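Local structure of vesicular integral-membrane protein VIP36 (Canis lupus familiaris, 2DUR) at residues A156-L167 against V178-N186. The protein acts as a calcium-dependent lectin of the early secretory pathway that binds high-mannose glycans and takes part in transporting and sorting the glycoproteins carrying them. Numbering follows the deposited sequence.
Sequences ADFRNRDHDTFL and VMTDLEDKN
Leu182 is the knob here, and Ala156, Asp157 and Phe158, with Thr165, form the hollow that takes it. Its two methyls divide the work: CD1 reaches Ala156 CB at 3.9 Å and the carbonyl of Asp157, while CD2 nestles into the corner made by Phe158 CB and Thr165 CB, 3.7 Å from each. The ring of Phe158 itself turns away, chi1 59°, to pack on Leu113, Pro127 and Val72, and Thr165 OG1 is taken by Phe70 O. Beside the knob, the Arg161 guanidinium lays one face over Leu182 O. Arg161, its chain folded back at chi2 and chi3, grips Glu183 end-on with NH1 and NH2, one nitrogen to each carboxylate oxygen; both bonds are nearly straight, yet they meet the oxygens from above the carboxylate plane. NH1 also donates to Asp157 O at 2.8 Å, pinning the loop to the same guanidinium.

All this sits at one end of the antiparallel hairpin 165-172/175-181, in the beta sandwich of the protein's lumenal, legume-lectin-like domain. Phe166 and Asp181 form a hydrogen-bonded pair, and Phe166 CD1 rests 3.4 Å from Asp181 OD2. On the face turned to the other sheet, Leu167 swings CD1 across the hairpin into the notch between Val178 CG1 and Thr180 CG2, with Ile111, Leu113 and Ile129 beyond it. Back past the strand ends, His163 NE2 donates to Leu182 O at 2.6 Å; the oxygen lies in the ring plane, but NE2 approaches from above the carbonyl plane. Asp184 CB bulges onto one ring face in a CH-pi contact, 3.7 Å from the centroid. Water 2 links Asp164 O, Asp181 OD1 and Asp184 N.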
loop_
_atom_site.group_PDB
_atom_site.type_symbol
_atom_site.label_atom_id
_atom_site.label_comp_id
_atom_site.label_asym_id
_atom_site.label_seq_id
_atom_site.Cartn_x
_atom_site.Cartn_y
_atom_site.Cartn_z
ATOM N N ALA A 156 -9.038 7.387 9.138
ATOM C CA ALA A 156 -7.769 7.290 9.888
ATOM C C ALA A 156 -7.022 8.618 9.907
ATOM O O ALA A 156 -6.801 9.226 8.863
ATOM C CB ALA A 156 -6.867 6.179 9.315
ATOM N N ASP A 157 -6.640 9.077 11.102
ATOM C CA ASP A 157 -6.029 10.401 11.250
ATOM C C ASP A 157 -4.519 10.243 11.214
ATOM O O ASP A 157 -3.864 10.121 12.264
ATOM C CB ASP A 157 -6.508 11.031 12.577
ATOM C CG ASP A 157 -5.959 12.435 12.808
ATOM O OD1 ASP A 157 -5.335 13.016 11.893
ATOM O OD2 ASP A 157 -6.169 12.963 13.928
ATOM N N PHE A 158 -3.952 10.180 10.009
ATOM C CA PHE A 158 -2.526 9.888 9.895
ATOM C C PHE A 158 -1.651 11.048 9.427
ATOM O O PHE A 158 -0.433 10.900 9.363
ATOM C CB PHE A 158 -2.260 8.638 9.049
ATOM C CG PHE A 158 -2.792 8.721 7.645
ATOM C CD1 PHE A 158 -3.921 8.010 7.287
ATOM C CD2 PHE A 158 -2.126 9.478 6.670
ATOM C CE1 PHE A 158 -4.424 8.064 5.962
ATOM C CE2 PHE A 158 -2.610 9.531 5.357
ATOM C CZ PHE A 158 -3.743 8.834 5.005
ATOM N N ARG A 159 -2.252 12.190 9.115
ATOM C CA ARG A 159 -1.492 13.288 8.542
ATOM C C ARG A 159 -0.946 14.238 9.601
ATOM O O ARG A 159 -1.657 14.588 10.555
ATOM C CB ARG A 159 -2.370 14.056 7.564
ATOM C CG ARG A 159 -1.598 14.886 6.643
ATOM C CD ARG A 159 -2.489 15.401 5.524
ATOM N NE ARG A 159 -1.851 16.584 4.994
ATOM C CZ ARG A 159 -1.880 17.780 5.563
ATOM N NH1 ARG A 159 -2.558 17.977 6.695
ATOM N NH2 ARG A 159 -1.232 18.778 4.999
ATOM N N ASN A 160 0.307 14.644 9.426
ATOM C CA ASN A 160 0.888 15.720 10.239
ATOM C C ASN A 160 0.881 15.370 11.720
ATOM O O ASN A 160 0.593 16.242 12.559
ATOM C CB ASN A 160 0.134 17.045 10.021
ATOM C CG ASN A 160 0.630 17.821 8.794
ATOM O OD1 ASN A 160 1.660 17.497 8.214
ATOM N ND2 ASN A 160 -0.103 18.857 8.413
ATOM N N ARG A 161 1.187 14.117 12.035
ATOM C CA ARG A 161 1.278 13.690 13.434
ATOM C C ARG A 161 2.653 13.993 14.043
ATOM O O ARG A 161 3.660 14.005 13.347
ATOM C CB ARG A 161 0.950 12.196 13.559
ATOM C CG ARG A 161 -0.392 11.777 12.933
ATOM C CD ARG A 161 -1.589 12.561 13.481
ATOM N NE ARG A 161 -1.704 12.419 14.941
ATOM C CZ ARG A 161 -2.495 11.541 15.570
ATOM N NH1 ARG A 161 -3.292 10.705 14.897
ATOM N NH2 ARG A 161 -2.501 11.500 16.901
ATOM N N ASP A 162 2.697 14.179 15.365
ATOM C CA ASP A 162 3.967 14.498 16.050
ATOM C C ASP A 162 4.812 13.296 16.477
ATOM O O ASP A 162 5.808 13.445 17.199
ATOM C CB ASP A 162 3.708 15.414 17.239
ATOM C CG ASP A 162 3.170 16.768 16.815
ATOM O OD1 ASP A 162 3.496 17.217 15.688
ATOM O OD2 ASP A 162 2.419 17.383 17.606
ATOM N N HIS A 163 4.429 12.113 16.012
ATOM C CA HIS A 163 5.075 10.866 16.371
ATOM C C HIS A 163 4.958 9.943 15.165
ATOM O O HIS A 163 4.172 10.235 14.244
ATOM C CB HIS A 163 4.357 10.248 17.586
ATOM C CG HIS A 163 2.863 10.266 17.475
ATOM N ND1 HIS A 163 2.074 11.174 18.146
ATOM C CD2 HIS A 163 2.011 9.495 16.751
ATOM C CE1 HIS A 163 0.805 10.964 17.850
ATOM N NE2 HIS A 163 0.738 9.949 17.003
ATOM N N ASP A 164 5.714 8.851 15.168
ATOM C CA ASP A 164 5.718 7.908 14.040
ATOM C C ASP A 164 4.338 7.295 13.791
ATOM O O ASP A 164 3.577 7.051 14.726
ATOM C CB ASP A 164 6.772 6.818 14.234
ATOM C CG ASP A 164 8.189 7.359 14.226
ATOM O OD1 ASP A 164 8.428 8.444 13.665
ATOM O OD2 ASP A 164 9.072 6.664 14.768
ATOM N N THR A 165 4.033 7.084 12.508
ATOM C CA THR A 165 2.774 6.471 12.062
ATOM C C THR A 165 3.084 5.218 11.243
ATOM O O THR A 165 3.984 5.207 10.369
ATOM C CB THR A 165 1.934 7.461 11.203
ATOM O OG1 THR A 165 2.761 8.004 10.152
ATOM C CG2 THR A 165 1.365 8.579 12.055
ATOM N N PHE A 166 2.341 4.146 11.535
ATOM C CA PHE A 166 2.584 2.845 10.905
ATOM C C PHE A 166 1.292 2.219 10.426
ATOM O O PHE A 166 0.203 2.493 10.979
ATOM C CB PHE A 166 3.206 1.832 11.887
ATOM C CG PHE A 166 4.454 2.311 12.556
ATOM C CD1 PHE A 166 4.366 3.081 13.724
ATOM C CD2 PHE A 166 5.697 1.914 12.082
ATOM C CE1 PHE A 166 5.524 3.521 14.380
ATOM C CE2 PHE A 166 6.872 2.362 12.728
ATOM C CZ PHE A 166 6.763 3.158 13.886
ATOM N N LEU A 167 1.439 1.383 9.392
ATOM C CA LEU A 167 0.331 0.544 8.872
ATOM C C LEU A 167 0.755 -0.905 8.841
ATOM O O LEU A 167 1.898 -1.209 8.555
ATOM C CB LEU A 167 -0.040 1.002 7.443
ATOM C CG LEU A 167 -1.429 0.575 6.965
ATOM C CD1 LEU A 167 -2.438 1.462 7.609
ATOM C CD2 LEU A 167 -1.496 0.710 5.453
ATOM N N VAL A 178 -6.114 -4.952 7.807
ATOM C CA VAL A 178 -5.317 -3.725 7.813
ATOM C C VAL A 178 -5.481 -3.083 9.177
ATOM O O VAL A 178 -6.612 -2.884 9.632
ATOM C CB VAL A 178 -5.799 -2.736 6.709
ATOM C CG1 VAL A 178 -4.932 -1.485 6.703
ATOM C CG2 VAL A 178 -5.783 -3.424 5.343
ATOM N N MET A 179 -4.355 -2.784 9.834
ATOM C CA MET A 179 -4.354 -2.155 11.158
ATOM C C MET A 179 -3.490 -0.900 11.128
ATOM O O MET A 179 -2.618 -0.775 10.284
ATOM C CB MET A 179 -3.827 -3.139 12.201
ATOM C CG MET A 179 -4.572 -4.453 12.168
ATOM S SD MET A 179 -3.944 -5.686 13.323
ATOM C CE MET A 179 -2.373 -6.106 12.562
ATOM N N THR A 180 -3.725 0.013 12.063
ATOM C CA THR A 180 -2.956 1.252 12.093
ATOM C C THR A 180 -2.301 1.416 13.467
ATOM O O THR A 180 -2.782 0.863 14.476
ATOM C CB THR A 180 -3.844 2.470 11.816
ATOM O OG1 THR A 180 -4.853 2.572 12.816
ATOM C CG2 THR A 180 -4.551 2.357 10.441
ATOM N N ASP A 181 -1.220 2.188 13.483
ATOM C CA ASP A 181 -0.571 2.613 14.741
ATOM C C ASP A 181 -0.259 4.089 14.566
ATOM O O ASP A 181 0.801 4.444 14.068
ATOM C CB ASP A 181 0.670 1.770 15.019
ATOM C CG ASP A 181 1.515 2.297 16.206
ATOM O OD1 ASP A 181 1.063 3.199 16.938
ATOM O OD2 ASP A 181 2.650 1.802 16.334
ATOM N N LEU A 182 -1.216 4.921 14.953
ATOM C CA LEU A 182 -1.161 6.358 14.667
ATOM C C LEU A 182 -1.149 7.269 15.887
ATOM O O LEU A 182 -0.942 8.471 15.737
ATOM C CB LEU A 182 -2.327 6.777 13.765
ATOM C CG LEU A 182 -2.603 5.922 12.521
ATOM C CD1 LEU A 182 -3.930 6.354 11.893
ATOM C CD2 LEU A 182 -1.459 5.982 11.519
ATOM N N GLU A 183 -1.337 6.683 17.071
ATOM C CA GLU A 183 -1.611 7.426 18.313
ATOM C C GLU A 183 -0.481 7.343 19.337
ATOM O O GLU A 183 -0.659 7.775 20.495
ATOM C CB GLU A 183 -2.904 6.905 18.956
ATOM C CG GLU A 183 -4.155 7.034 18.112
ATOM C CD GLU A 183 -4.342 8.413 17.512
ATOM O OE1 GLU A 183 -4.096 9.432 18.204
ATOM O OE2 GLU A 183 -4.752 8.484 16.330
ATOM N N ASP A 184 0.658 6.794 18.916
ATOM C CA ASP A 184 1.866 6.662 19.739
ATOM C C ASP A 184 1.643 5.723 20.930
ATOM O O ASP A 184 2.220 5.914 22.011
ATOM C CB ASP A 184 2.378 8.040 20.198
ATOM C CG ASP A 184 3.867 8.048 20.477
ATOM O OD1 ASP A 184 4.321 8.919 21.261
ATOM O OD2 ASP A 184 4.605 7.198 19.944
ATOM N N LYS A 185 0.801 4.712 20.720
ATOM C CA LYS A 185 0.415 3.775 21.779
ATOM C C LYS A 185 1.076 2.415 21.607
ATOM O O LYS A 185 0.792 1.484 22.373
ATOM C CB LYS A 185 -1.102 3.602 21.822
ATOM C CG LYS A 185 -1.877 4.816 22.324
ATOM C CD LYS A 185 -3.363 4.514 22.347
ATOM C CE LYS A 185 -4.171 5.783 22.560
ATOM N NZ LYS A 185 -5.635 5.540 22.413
ATOM N N ASN A 186 1.945 2.294 20.600
ATOM C CA ASN A 186 2.646 1.050 20.329
ATOM C C ASN A 186 1.668 -0.131 20.193
ATOM O O ASN A 186 1.898 -1.230 20.701
ATOM C CB ASN A 186 3.702 0.777 21.420
ATOM C CG ASN A 186 4.670 -0.312 21.025
ATOM O OD1 ASN A 186 5.104 -0.395 19.873
ATOM N ND2 ASN A 186 5.013 -1.167 21.984
HETATM O O HOH W 1 -6.615 11.357 16.206
HETATM O O HOH W 2 1.743 5.880 16.546
HETATM O O HOH W 3 4.886 6.024 17.428
#